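Local structure of bifunctional purine biosynthetic protein ADE5,7 (Cryptococcus neoformans var. grubii serotype A, 7LVO) at residues S39-G44 with G123-V128; V66-N71 with R95-W100. The protein catalyses two ATP-dependent steps of de novo purine synthesis, the fragment here being its N-terminal GAR synthetase half, which joins glycine to phosphoribosylamine. All blocks are in the same frame, centred on the assembly; numbering follows the deposited sequence.

From the N terminus, the chain first lays down the strand holding 39-44, then 66-71, which starts on strand 62-67 and turns a corner at Cys68, and next the helix holding 95-100; it comes last to 123-128, which begins within another helix. Interaction 2 bridges 23 intervening residues and is nested inside the 78-residue loop closed by interaction 1; the two do not cross. Neighbouring strands 38-44 and 62-67 join them, through probable backbone hydrogen bonds from Leu42 N to Val66 O and from Cys68 N to Leu42 O. Together the contacts tie helices 95-104 and 121-126 to the parallel sheet of the N domain, a worked case of two helices packing on one face of a single sheet.

Interaction 1 of 2, residues S39-G44 with G123-V128; sequences SILLLG and GAFKKV
The flat group here is the phenyl ring of Phe125, and the two leucines that meet it, Leu41 and Leu43, both come in obliquely, squarely neither over a face nor at an edge. Leu41 touches with one methyl, CD2, which lies 4.2 Å from CZ at the far end of the ring. Leu43 brings its CD1 to the neighbouring ring carbon, CE2, at a looser 4.5 Å. Phe125 also packs on Val109 of strand 108-111, Ala101 of helix 95-104 and Val132.

The leucines stand two residues apart on strand 38-44, so the alternation of an extended chain sends both toward the helix while Leu42 between them, and Ile40 before Leu41, point to the other side of the sheet. They reach the ring by different torsions: CG of Leu41 lies opposite the backbone N (chi1 173°), whereas that of Leu43 is rotated to -51°. The methyl of Leu41 that touches the ring, CD2, also lies 3.9 Å from CD2 of Leu43, and the pair offers the ring one continuous aliphatic surface. The backbones stay well apart, with 11.4 Å between the CA atoms of Leu41 and Phe125, a gap spanned by side chains alone.

In the N domain of GAR synthetase, with its Rossmann-like parallel sheet, this contact sets Phe125 of helix 121-126 against an inner strand. Leu41 also packs on Ile97, so helix 95-104 shares the same sheet face. No hydrogen bond or charge crosses between the segments and only 84 Å² is buried, summed over both sides. The chemistry is therefore purely dispersive and hydrophobic: a light, buried touch without directional bonding.

Interaction 2 of 2, residues V66-N71 with R95-W100; sequences VVCPGN and RSIVEW
Val66 presents both of its methyls to the indole of Trp100: CG1 lies 3.8 Å from CH2, and CG2 is 4.0 Å from that same carbon. Both methyls approach the CH2 corner from the same side of the ring plane, obliquely. The indole gets there because its CG stands anti to the backbone N (chi1 -173°), throwing the ring system out from the helix, and chi2 of 94° turns its plane roughly crosswise to the CA-CB-CG plane.

One helical turn earlier, Ile97 is also extended at chi1, but its chain then bends at chi2 (61°), swinging CD1 to one side of the indole plane, outside the ring outline, 4.2 Å from Trp100 CE3. The same methyl meets Cys68 SG at 4.0 Å. Cys68 is itself fully extended, its sulfur trans to the backbone N and so carried out from the chain to this methyl. Val66 and Cys68, two apart along the chain, face the helix, while Val67 between them packs against strand 81-83.

This is a helix lying on the face of a parallel sheet in a Rossmann-like domain: helix 95-104 belongs to the connection that runs from edge strand 81-83 to the opposite edge, 108-111. Ile97 additionally packs on Leu43 of the neighbouring strand, and on Phe125. At Cys68 the chain turns a corner.

Interaction 1 of 2, residues S39-G44 with G123-V128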
loop_
_atom_site.group_PDB
_atom_site.type_symbol
_atom_site.label_atom_id
_atom_site.label_comp_id
_atom_site.label_asym_id
_atom_site.label_seq_id
_atom_site.Cartn_x
_atom_site.Cartn_y
_atom_site.Cartn_z
ATOM N N SER A 39 9.175 1.033 -21.774
ATOM C CA SER A 39 9.494 2.131 -20.872
ATOM C C SER A 39 8.353 2.246 -19.873
ATOM O O SER A 39 7.201 2.444 -20.272
ATOM C CB SER A 39 9.674 3.443 -21.638
ATOM O OG SER A 39 10.787 3.366 -22.505
ATOM N N ILE A 40 8.670 2.105 -18.585
ATOM C CA ILE A 40 7.688 2.144 -17.510
ATOM C C ILE A 40 7.975 3.347 -16.624
ATOM O O ILE A 40 9.131 3.631 -16.296
ATOM C CB ILE A 40 7.706 0.843 -16.679
ATOM C CG1 ILE A 40 7.265 -0.343 -17.539
ATOM C CG2 ILE A 40 6.810 0.982 -15.456
ATOM C CD1 ILE A 40 7.485 -1.694 -16.882
ATOM N N LEU A 41 6.922 4.052 -16.238
ATOM C CA LEU A 41 7.018 5.245 -15.406
ATOM C C LEU A 41 6.404 4.946 -14.048
ATOM O O LEU A 41 5.200 4.660 -13.954
ATOM C CB LEU A 41 6.306 6.423 -16.064
ATOM C CG LEU A 41 6.186 7.704 -15.246
ATOM C CD1 LEU A 41 7.555 8.308 -14.965
ATOM C CD2 LEU A 41 5.294 8.701 -15.974
ATOM N N LEU A 42 7.233 5.006 -13.003
ATOM C CA LEU A 42 6.781 4.822 -11.631
ATOM C C LEU A 42 6.585 6.186 -10.986
ATOM O O LEU A 42 7.514 7.002 -10.967
ATOM C CB LEU A 42 7.789 3.999 -10.828
ATOM C CG LEU A 42 8.124 2.613 -11.352
ATOM C CD1 LEU A 42 9.017 1.878 -10.361
ATOM C CD2 LEU A 42 6.865 1.801 -11.623
ATOM N N LEU A 43 5.384 6.430 -10.463
ATOM C CA LEU A 43 5.090 7.638 -9.706
ATOM C C LEU A 43 5.247 7.330 -8.216
ATOM O O LEU A 43 4.604 6.411 -7.696
ATOM C CB LEU A 43 3.686 8.146 -9.996
ATOM C CG LEU A 43 3.281 8.320 -11.462
ATOM C CD1 LEU A 43 1.896 8.961 -11.532
ATOM C CD2 LEU A 43 4.283 9.135 -12.241
ATOM N N GLY A 44 6.098 8.092 -7.539
ATOM C CA GLY A 44 6.301 7.905 -6.112
ATOM C C GLY A 44 7.761 7.954 -5.717
ATOM O O GLY A 44 8.639 8.085 -6.575
ATOM N N GLY A 123 -7.318 8.572 -15.525
ATOM C CA GLY A 123 -8.012 9.251 -16.600
ATOM C C GLY A 123 -7.128 10.205 -17.369
ATOM O O GLY A 123 -7.284 10.349 -18.591
ATOM N N ALA A 124 -6.190 10.861 -16.679
ATOM C CA ALA A 124 -5.287 11.784 -17.351
ATOM C C ALA A 124 -4.433 11.061 -18.390
ATOM O O ALA A 124 -4.281 11.532 -19.523
ATOM C CB ALA A 124 -4.402 12.485 -16.319
ATOM N N PHE A 125 -3.857 9.916 -18.016
ATOM C CA PHE A 125 -3.047 9.164 -18.970
ATOM C C PHE A 125 -3.918 8.465 -20.009
ATOM O O PHE A 125 -3.471 8.237 -21.142
ATOM C CB PHE A 125 -2.174 8.149 -18.240
ATOM C CG PHE A 125 -0.962 8.754 -17.583
ATOM C CD1 PHE A 125 0.156 9.076 -18.330
ATOM C CD2 PHE A 125 -0.941 8.989 -16.218
ATOM C CE1 PHE A 125 1.269 9.631 -17.729
ATOM C CE2 PHE A 125 0.170 9.536 -15.607
ATOM C CZ PHE A 125 1.274 9.864 -16.366
ATOM N N LYS A 126 -5.159 8.130 -19.648
ATOM C CA LYS A 126 -6.062 7.502 -20.611
ATOM C C LYS A 126 -6.327 8.419 -21.793
ATOM O O LYS A 126 -6.453 7.956 -22.932
ATOM C CB LYS A 126 -7.372 7.127 -19.929
ATOM C CG LYS A 126 -8.350 6.358 -20.825
ATOM C CD LYS A 126 -9.602 5.961 -20.062
ATOM C CE LYS A 126 -10.533 5.110 -20.916
ATOM N NZ LYS A 126 -11.057 5.861 -22.098
ATOM N N LYS A 127 -6.390 9.732 -21.546
ATOM C CA LYS A 127 -6.668 10.694 -22.605
ATOM C C LYS A 127 -5.534 10.801 -23.614
ATOM O O LYS A 127 -5.741 11.380 -24.687
ATOM C CB LYS A 127 -6.953 12.071 -22.000
ATOM C CG LYS A 127 -8.203 12.118 -21.149
ATOM C CD LYS A 127 -8.337 13.448 -20.419
ATOM C CE LYS A 127 -9.580 13.475 -19.538
ATOM N NZ LYS A 127 -9.711 14.762 -18.796
ATOM N N VAL A 128 -4.357 10.260 -23.305
ATOM C CA VAL A 128 -3.231 10.244 -24.230
ATOM C C VAL A 128 -2.863 8.827 -24.647
ATOM O O VAL A 128 -1.816 8.620 -25.270
ATOM C CB VAL A 128 -2.010 10.967 -23.636
ATOM C CG1 VAL A 128 -2.290 12.458 -23.517
ATOM C CG2 VAL A 128 -1.646 10.377 -22.277
#

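Interaction 2 of 2, residues V66-N71 with R95-W100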
loop_
_atom_site.group_PDB
_atom_site.type_symbol
_atom_site.label_atom_id
_atom_site.label_comp_id
_atom_site.label_asym_id
_atom_site.label_seq_id
_atom_site.Cartn_x
_atom_site.Cartn_y
_atom_site.Cartn_z
ATOM N N VAL A 66 11.561 4.596 -15.137
ATOM C CA VAL A 66 11.624 5.983 -14.698
ATOM C C VAL A 66 10.860 6.091 -13.385
ATOM O O VAL A 66 9.683 5.717 -13.312
ATOM C CB VAL A 66 11.049 6.943 -15.749
ATOM C CG1 VAL A 66 11.065 8.363 -15.226
ATOM C CG2 VAL A 66 11.825 6.835 -17.048
ATOM N N VAL A 67 11.527 6.604 -12.356
ATOM C CA VAL A 67 10.944 6.762 -11.030
ATOM C C VAL A 67 10.790 8.253 -10.787
ATOM O O VAL A 67 11.788 8.972 -10.643
ATOM C CB VAL A 67 11.800 6.102 -9.939
ATOM C CG1 VAL A 67 10.975 5.839 -8.713
ATOM C CG2 VAL A 67 12.442 4.822 -10.467
ATOM N N CYS A 68 9.545 8.717 -10.734
ATOM C CA CYS A 68 9.244 10.134 -10.569
ATOM C C CYS A 68 8.569 10.370 -9.227
ATOM O O CYS A 68 7.410 9.974 -9.049
ATOM C CB CYS A 68 8.342 10.619 -11.709
ATOM S SG CYS A 68 7.905 12.371 -11.604
ATOM N N PRO A 69 9.233 11.012 -8.251
ATOM C CA PRO A 69 10.606 11.527 -8.311
ATOM C C PRO A 69 11.665 10.489 -7.945
ATOM O O PRO A 69 12.850 10.721 -8.165
ATOM C CB PRO A 69 10.590 12.671 -7.283
ATOM C CG PRO A 69 9.593 12.212 -6.254
ATOM C CD PRO A 69 8.558 11.371 -6.987
ATOM N N GLY A 70 11.235 9.350 -7.395
ATOM C CA GLY A 70 12.196 8.380 -6.921
ATOM C C GLY A 70 12.896 8.869 -5.656
ATOM O O GLY A 70 12.538 9.887 -5.052
ATOM N N ASN A 71 13.909 8.111 -5.258
ATOM C CA ASN A 71 14.632 8.401 -4.020
ATOM C C ASN A 71 16.096 8.009 -4.200
ATOM O O ASN A 71 16.531 7.656 -5.298
ATOM C CB ASN A 71 13.977 7.676 -2.834
ATOM C CG ASN A 71 13.938 6.171 -3.014
ATOM O OD1 ASN A 71 14.819 5.578 -3.631
ATOM N ND2 ASN A 71 12.905 5.543 -2.462
ATOM N N ARG A 95 -0.736 17.688 -16.105
ATOM C CA ARG A 95 -0.176 17.986 -17.423
ATOM C C ARG A 95 1.339 17.815 -17.446
ATOM O O ARG A 95 1.904 17.367 -18.447
ATOM C CB ARG A 95 -0.548 19.408 -17.849
ATOM C CG ARG A 95 -0.555 19.607 -19.360
ATOM C CD ARG A 95 0.182 20.874 -19.787
ATOM N NE ARG A 95 -0.355 22.079 -19.165
ATOM C CZ ARG A 95 0.207 22.712 -18.141
ATOM N NH1 ARG A 95 1.334 22.281 -17.595
ATOM N NH2 ARG A 95 -0.374 23.805 -17.656
ATOM N N SER A 96 2.013 18.168 -16.351
ATOM C CA SER A 96 3.470 18.083 -16.317
ATOM C C SER A 96 3.953 16.676 -16.647
ATOM O O SER A 96 4.731 16.475 -17.586
ATOM C CB SER A 96 3.986 18.521 -14.948
ATOM O OG SER A 96 5.390 18.370 -14.870
ATOM N N ILE A 97 3.497 15.682 -15.883
ATOM C CA ILE A 97 3.996 14.324 -16.080
ATOM C C ILE A 97 3.309 13.644 -17.265
ATOM O O ILE A 97 3.908 12.777 -17.918
ATOM C CB ILE A 97 3.819 13.507 -14.788
ATOM C CG1 ILE A 97 4.509 12.147 -14.913
ATOM C CG2 ILE A 97 2.347 13.312 -14.474
ATOM C CD1 ILE A 97 6.008 12.231 -15.152
ATOM N N VAL A 98 2.058 14.003 -17.554
ATOM C CA VAL A 98 1.362 13.399 -18.689
ATOM C C VAL A 98 1.995 13.850 -19.997
ATOM O O VAL A 98 2.212 13.042 -20.907
ATOM C CB VAL A 98 -0.136 13.740 -18.640
ATOM C CG1 VAL A 98 -0.832 13.281 -19.918
ATOM C CG2 VAL A 98 -0.779 13.097 -17.419
ATOM N N GLU A 99 2.310 15.146 -20.109
ATOM C CA GLU A 99 2.971 15.640 -21.314
ATOM C C GLU A 99 4.380 15.075 -21.436
ATOM O O GLU A 99 4.826 14.733 -22.538
ATOM C CB GLU A 99 3.003 17.168 -21.301
ATOM C CG GLU A 99 3.611 17.789 -22.543
ATOM C CD GLU A 99 3.544 19.304 -22.525
ATOM O OE1 GLU A 99 2.978 19.866 -21.561
ATOM O OE2 GLU A 99 4.059 19.933 -23.474
ATOM N N TRP A 100 5.094 14.960 -20.314
ATOM C CA TRP A 100 6.412 14.334 -20.340
ATOM C C TRP A 100 6.316 12.888 -20.819
ATOM O O TRP A 100 7.048 12.469 -21.721
ATOM C CB TRP A 100 7.046 14.400 -18.947
ATOM C CG TRP A 100 8.464 13.936 -18.905
ATOM C CD1 TRP A 100 9.580 14.711 -19.001
ATOM C CD2 TRP A 100 8.929 12.588 -18.754
ATOM N NE1 TRP A 100 10.706 13.935 -18.920
ATOM C CE2 TRP A 100 10.336 12.629 -18.763
ATOM C CE3 TRP A 100 8.292 11.356 -18.600
ATOM C CZ2 TRP A 100 11.118 11.484 -18.636
ATOM C CZ3 TRP A 100 9.070 10.220 -18.475
ATOM C CH2 TRP A 100 10.465 10.290 -18.494
#